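PDB 1XMX: Card1 endonuclease domain-containing protein, which is of uncharacterised function but probably binds nucleic acid, carrying a Card1-like nuclease domain of the PDDEXK clan behind an N-terminal alpha-beta domain. Local coordinates for residues Q12-R25 with Q137-F151. Sequence-based numbering, arbitrary orientation.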
# COMPACT_ATOMS: atom_id res chain seq x y z
N GLN A 12 -7.32 -16.54 1.09
CA GLN A 12 -7.79 -15.17 1.06
C GLN A 12 -6.64 -14.17 1.09
O GLN A 12 -6.82 -13.03 0.76
CB GLN A 12 -8.77 -14.90 2.19
CG GLN A 12 -9.86 -15.97 2.31
CD GLN A 12 -10.82 -16.12 1.09
OE1 GLN A 12 -11.60 -15.19 0.80
NE2 GLN A 12 -10.79 -17.31 0.41
N ASP A 13 -5.45 -14.60 1.44
CA ASP A 13 -4.29 -13.71 1.24
C ASP A 13 -3.17 -14.39 0.44
O ASP A 13 -2.23 -14.89 1.03
CB ASP A 13 -3.80 -13.23 2.61
CG ASP A 13 -2.67 -12.31 2.53
OD1 ASP A 13 -2.01 -12.16 1.47
OD2 ASP A 13 -2.39 -11.71 3.54
N PRO A 14 -3.28 -14.46 -0.91
CA PRO A 14 -2.38 -15.27 -1.72
C PRO A 14 -1.23 -14.53 -2.36
O PRO A 14 -0.68 -15.02 -3.33
CB PRO A 14 -3.30 -15.77 -2.82
CG PRO A 14 -4.29 -14.63 -3.01
CD PRO A 14 -4.33 -13.85 -1.74
N VAL A 15 -0.83 -13.40 -1.82
CA VAL A 15 0.27 -12.64 -2.40
C VAL A 15 1.59 -13.41 -2.54
O VAL A 15 2.34 -13.19 -3.45
CB VAL A 15 0.55 -11.40 -1.54
CG1 VAL A 15 1.79 -10.66 -2.08
CG2 VAL A 15 -0.66 -10.46 -1.58
N ARG A 16 1.88 -14.28 -1.59
CA ARG A 16 3.14 -14.99 -1.57
C ARG A 16 3.15 -16.14 -2.61
O ARG A 16 4.17 -16.78 -2.78
CB ARG A 16 3.45 -15.50 -0.14
CG ARG A 16 3.93 -14.39 0.79
CD ARG A 16 3.98 -14.96 2.18
NE ARG A 16 2.64 -15.32 2.64
CZ ARG A 16 2.38 -16.33 3.45
NH1 ARG A 16 3.37 -17.10 3.88
NH2 ARG A 16 1.13 -16.59 3.78
N LEU A 17 2.04 -16.38 -3.30
CA LEU A 17 2.01 -17.27 -4.49
C LEU A 17 2.39 -16.54 -5.76
O LEU A 17 2.78 -17.16 -6.75
CB LEU A 17 0.63 -17.88 -4.69
CG LEU A 17 0.09 -18.72 -3.55
CD1 LEU A 17 -1.30 -19.31 -3.90
CD2 LEU A 17 1.10 -19.84 -3.15
N VAL A 18 2.32 -15.21 -5.73
CA VAL A 18 2.64 -14.41 -6.89
C VAL A 18 4.09 -13.91 -6.82
O VAL A 18 4.80 -13.92 -7.83
CB VAL A 18 1.68 -13.15 -6.92
CG1 VAL A 18 2.13 -12.11 -7.90
CG2 VAL A 18 0.30 -13.57 -7.28
N THR A 19 4.54 -13.43 -5.64
CA THR A 19 5.86 -12.79 -5.59
C THR A 19 7.09 -13.67 -6.00
O THR A 19 8.02 -13.16 -6.59
CB THR A 19 6.07 -12.04 -4.27
OG1 THR A 19 5.99 -12.95 -3.17
CG2 THR A 19 4.99 -10.96 -4.07
N PRO A 20 7.12 -14.98 -5.63
CA PRO A 20 8.12 -15.85 -6.20
C PRO A 20 8.17 -15.87 -7.74
O PRO A 20 9.28 -15.97 -8.32
CB PRO A 20 7.73 -17.23 -5.66
CG PRO A 20 7.03 -16.89 -4.30
CD PRO A 20 6.28 -15.68 -4.62
N LEU A 21 7.03 -15.79 -8.40
CA LEU A 21 7.03 -15.78 -9.89
C LEU A 21 7.45 -14.46 -10.49
O LEU A 21 7.77 -14.40 -11.66
CB LEU A 21 5.63 -16.18 -10.41
CG LEU A 21 5.20 -17.65 -10.07
CD1 LEU A 21 3.73 -17.78 -10.19
CD2 LEU A 21 5.93 -18.71 -10.96
N LEU A 22 7.38 -13.37 -9.72
CA LEU A 22 7.84 -12.08 -10.21
C LEU A 22 9.35 -11.84 -10.02
O LEU A 22 9.91 -10.84 -10.54
CB LEU A 22 7.01 -10.94 -9.57
CG LEU A 22 5.48 -10.98 -9.71
CD1 LEU A 22 4.87 -9.75 -9.09
CD2 LEU A 22 5.03 -11.13 -11.19
N ASP A 23 9.98 -12.69 -9.21
CA ASP A 23 11.38 -12.55 -8.84
C ASP A 23 12.06 -12.93 -10.13
O ASP A 23 11.74 -13.95 -10.74
CB ASP A 23 11.71 -13.62 -7.76
CG ASP A 23 13.08 -13.52 -7.20
OD1 ASP A 23 14.09 -13.47 -7.93
OD2 ASP A 23 13.18 -13.41 -5.97
N HIS A 24 13.04 -12.15 -10.55
CA HIS A 24 13.72 -12.44 -11.82
C HIS A 24 14.52 -13.73 -11.79
O HIS A 24 14.91 -14.23 -12.85
CB HIS A 24 14.70 -11.30 -12.16
CG HIS A 24 14.02 -10.01 -12.50
ND1 HIS A 24 14.71 -8.91 -12.96
CD2 HIS A 24 12.72 -9.66 -12.47
CE1 HIS A 24 13.86 -7.92 -13.18
NE2 HIS A 24 12.64 -8.36 -12.90
N ARG A 25 14.84 -14.22 -10.58
CA ARG A 25 15.67 -15.44 -10.47
C ARG A 25 14.89 -16.74 -10.68
O ARG A 25 15.48 -17.78 -10.91
CB ARG A 25 16.42 -15.47 -9.14
CG ARG A 25 17.36 -14.28 -8.97
CD ARG A 25 17.86 -14.17 -7.53
NE ARG A 25 16.71 -13.98 -6.64
CZ ARG A 25 16.80 -13.79 -5.33
NH1 ARG A 25 18.01 -13.83 -4.76
NH2 ARG A 25 15.70 -13.58 -4.59
N GLN A 137 16.03 -14.05 -0.34
CA GLN A 137 15.08 -13.03 0.02
C GLN A 137 14.26 -12.80 -1.26
O GLN A 137 14.80 -12.59 -2.30
CB GLN A 137 15.88 -11.78 0.46
CG GLN A 137 15.13 -10.48 0.52
CD GLN A 137 13.91 -10.56 1.44
OE1 GLN A 137 12.83 -10.12 1.07
NE2 GLN A 137 14.11 -11.10 2.65
N VAL A 138 12.94 -12.90 -1.22
CA VAL A 138 12.17 -12.67 -2.45
C VAL A 138 12.33 -11.26 -2.97
O VAL A 138 12.28 -10.31 -2.20
CB VAL A 138 10.70 -12.96 -2.21
CG1 VAL A 138 9.88 -12.67 -3.50
CG2 VAL A 138 10.55 -14.46 -1.74
N GLN A 139 12.54 -11.08 -4.29
CA GLN A 139 12.77 -9.73 -4.78
C GLN A 139 11.47 -8.96 -4.62
O GLN A 139 10.41 -9.57 -4.48
CB GLN A 139 13.16 -9.76 -6.26
CG GLN A 139 14.51 -10.41 -6.48
CD GLN A 139 14.94 -10.32 -7.91
OE1 GLN A 139 14.14 -10.08 -8.80
NE2 GLN A 139 16.23 -10.46 -8.14
N ASP A 140 11.55 -7.63 -4.75
CA ASP A 140 10.47 -6.70 -4.49
C ASP A 140 10.01 -6.11 -5.81
O ASP A 140 10.55 -5.12 -6.26
CB ASP A 140 10.99 -5.61 -3.54
CG ASP A 140 11.39 -6.19 -2.17
OD1 ASP A 140 10.68 -7.11 -1.79
OD2 ASP A 140 12.40 -5.76 -1.53
N ARG A 141 9.01 -6.73 -6.42
CA ARG A 141 8.59 -6.44 -7.80
C ARG A 141 7.12 -6.07 -7.95
O ARG A 141 6.76 -5.26 -8.80
CB ARG A 141 8.83 -7.68 -8.68
CG ARG A 141 10.30 -8.15 -8.77
CD ARG A 141 11.16 -7.12 -9.35
NE ARG A 141 12.52 -7.64 -9.47
CZ ARG A 141 13.56 -6.94 -9.91
NH1 ARG A 141 13.40 -5.66 -10.23
NH2 ARG A 141 14.76 -7.53 -10.01
N ILE A 142 6.26 -6.70 -7.18
CA ILE A 142 4.82 -6.42 -7.22
C ILE A 142 4.52 -4.93 -6.97
O ILE A 142 5.20 -4.25 -6.18
CB ILE A 142 4.04 -7.37 -6.25
CG1 ILE A 142 2.58 -7.55 -6.68
CG2 ILE A 142 4.18 -6.96 -4.76
CD1 ILE A 142 1.76 -8.07 -5.56
N THR A 143 3.52 -4.40 -7.70
CA THR A 143 3.15 -3.00 -7.56
C THR A 143 1.91 -2.85 -6.72
O THR A 143 1.23 -3.81 -6.43
CB THR A 143 2.82 -2.42 -8.92
OG1 THR A 143 1.71 -3.16 -9.45
CG2 THR A 143 4.02 -2.52 -9.82
N ILE A 144 1.60 -1.61 -6.33
CA ILE A 144 0.30 -1.23 -5.69
C ILE A 144 -0.90 -1.67 -6.52
O ILE A 144 -1.89 -2.19 -5.99
CB ILE A 144 0.20 0.31 -5.48
CG1 ILE A 144 1.31 0.80 -4.56
CG2 ILE A 144 -1.24 0.72 -4.94
CD1 ILE A 144 1.72 2.26 -4.71
N ALA A 145 -0.80 -1.48 -7.83
CA ALA A 145 -1.89 -1.79 -8.75
C ALA A 145 -2.20 -3.25 -8.69
O ALA A 145 -3.38 -3.65 -8.65
CB ALA A 145 -1.52 -1.40 -10.12
N ASP A 146 -1.13 -4.06 -8.66
CA ASP A 146 -1.23 -5.53 -8.61
C ASP A 146 -1.80 -5.95 -7.31
O ASP A 146 -2.62 -6.90 -7.26
CB ASP A 146 0.15 -6.11 -8.66
CG ASP A 146 0.68 -6.15 -10.04
OD1 ASP A 146 -0.17 -6.04 -10.98
OD2 ASP A 146 1.93 -6.27 -10.16
N TYR A 147 -1.36 -5.26 -6.26
CA TYR A 147 -1.85 -5.54 -4.92
C TYR A 147 -3.33 -5.32 -4.82
O TYR A 147 -4.05 -6.16 -4.28
CB TYR A 147 -1.18 -4.63 -3.89
CG TYR A 147 -0.48 -5.44 -2.84
CD1 TYR A 147 -1.19 -6.05 -1.82
CD2 TYR A 147 0.91 -5.63 -2.87
CE1 TYR A 147 -0.55 -6.81 -0.86
CE2 TYR A 147 1.57 -6.40 -1.90
CZ TYR A 147 0.83 -6.96 -0.90
OH TYR A 147 1.44 -7.71 0.06
N LEU A 148 -3.82 -4.21 -5.36
CA LEU A 148 -5.25 -3.96 -5.30
C LEU A 148 -6.03 -5.00 -6.08
O LEU A 148 -7.08 -5.47 -5.59
CB LEU A 148 -5.61 -2.54 -5.73
CG LEU A 148 -4.94 -1.43 -4.89
CD1 LEU A 148 -5.16 -0.07 -5.50
CD2 LEU A 148 -5.43 -1.44 -3.47
N THR A 149 -5.56 -5.36 -7.27
CA THR A 149 -6.24 -6.35 -8.07
C THR A 149 -6.37 -7.65 -7.27
O THR A 149 -7.44 -8.24 -7.15
CB THR A 149 -5.48 -6.63 -9.35
OG1 THR A 149 -5.42 -5.42 -10.09
CG2 THR A 149 -6.16 -7.74 -10.20
N ILE A 150 -5.26 -8.09 -6.72
CA ILE A 150 -5.26 -9.33 -5.96
C ILE A 150 -6.36 -9.33 -4.92
O ILE A 150 -7.01 -10.36 -4.73
CB ILE A 150 -3.91 -9.62 -5.31
CG1 ILE A 150 -2.90 -9.99 -6.40
CG2 ILE A 150 -4.07 -10.75 -4.24
CD1 ILE A 150 -1.47 -10.18 -5.88
N PHE A 151 -6.56 -8.19 -4.24
CA PHE A 151 -7.54 -8.12 -3.16
C PHE A 151 -8.94 -7.62 -3.54
O PHE A 151 -9.74 -7.27 -2.67
CB PHE A 151 -6.98 -7.38 -1.96
CG PHE A 151 -5.96 -8.19 -1.20
CD1 PHE A 151 -6.35 -9.10 -0.24
CD2 PHE A 151 -4.61 -8.03 -1.44
CE1 PHE A 151 -5.44 -9.84 0.43
CE2 PHE A 151 -3.69 -8.77 -0.74
CZ PHE A 151 -4.10 -9.67 0.20
O HOH W 1 8.99 -10.77 -6.71
O HOH W 2 18.72 -13.53 -1.70
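Gln137, on the edge strand of the N-terminal mixed sheet, receives Arg25 at its carbonyl: NH2 of Arg25 lies 2.7 Å from Gln137 O in a bent bond. The contact packs the kinked helix 15-22, which follows the first strand of this alpha-beta domain, against the connection running from that sheet through helix 144-150 toward the second mixed sheet, which strand 154-156 joins. Val138 sets CG1 against Thr19 O. Gln139 meets an Asx turn, in which Asp23 OD1 takes Arg25 N through its anti lone pair. The same carboxylate is gripped side-on by Arg25, NE to OD1 and NH2 to OD2, and Gln139 N adds a bond to Asp23 OD2 at 2.9 Å, from above the carboxylate plane. Four N-H groups therefore hold this buried acid, probably favouring its charged form. With its chain extended beyond CG, Gln139 carries OE1 on to His24 N, 2.9 Å away and nearly straight. A water bridges Gln139 O and Thr19 O. Arg141 bends at chi2 (-61°), bringing NE and NH2 side-on to Gln139 OE1, which thus accepts three bonds; this grip helps hold the guanidinium flat on His24, centres 3.5 Å apart and planes at 6°. Beyond this polar end Ile142 begins an apolar strip, its CB 3.8 Å from Leu22 CD1. Thr143 and Asp146 form a capping box that starts helix 144-150, which runs at 145° to helix 15-22. From that helix Tyr147 meets Val15 at about a right angle, its hydroxyl bonded to Asn302 O, and Ile150 reaches Pro14 and Val18. Phe151 closes the strip: CE2 touches Val15 CG2, while Asp13, its OD2 hydrogen-bonded to Leu335 N, sets OD1 at the ring edge, 3.5 Å from CZ of Phe151.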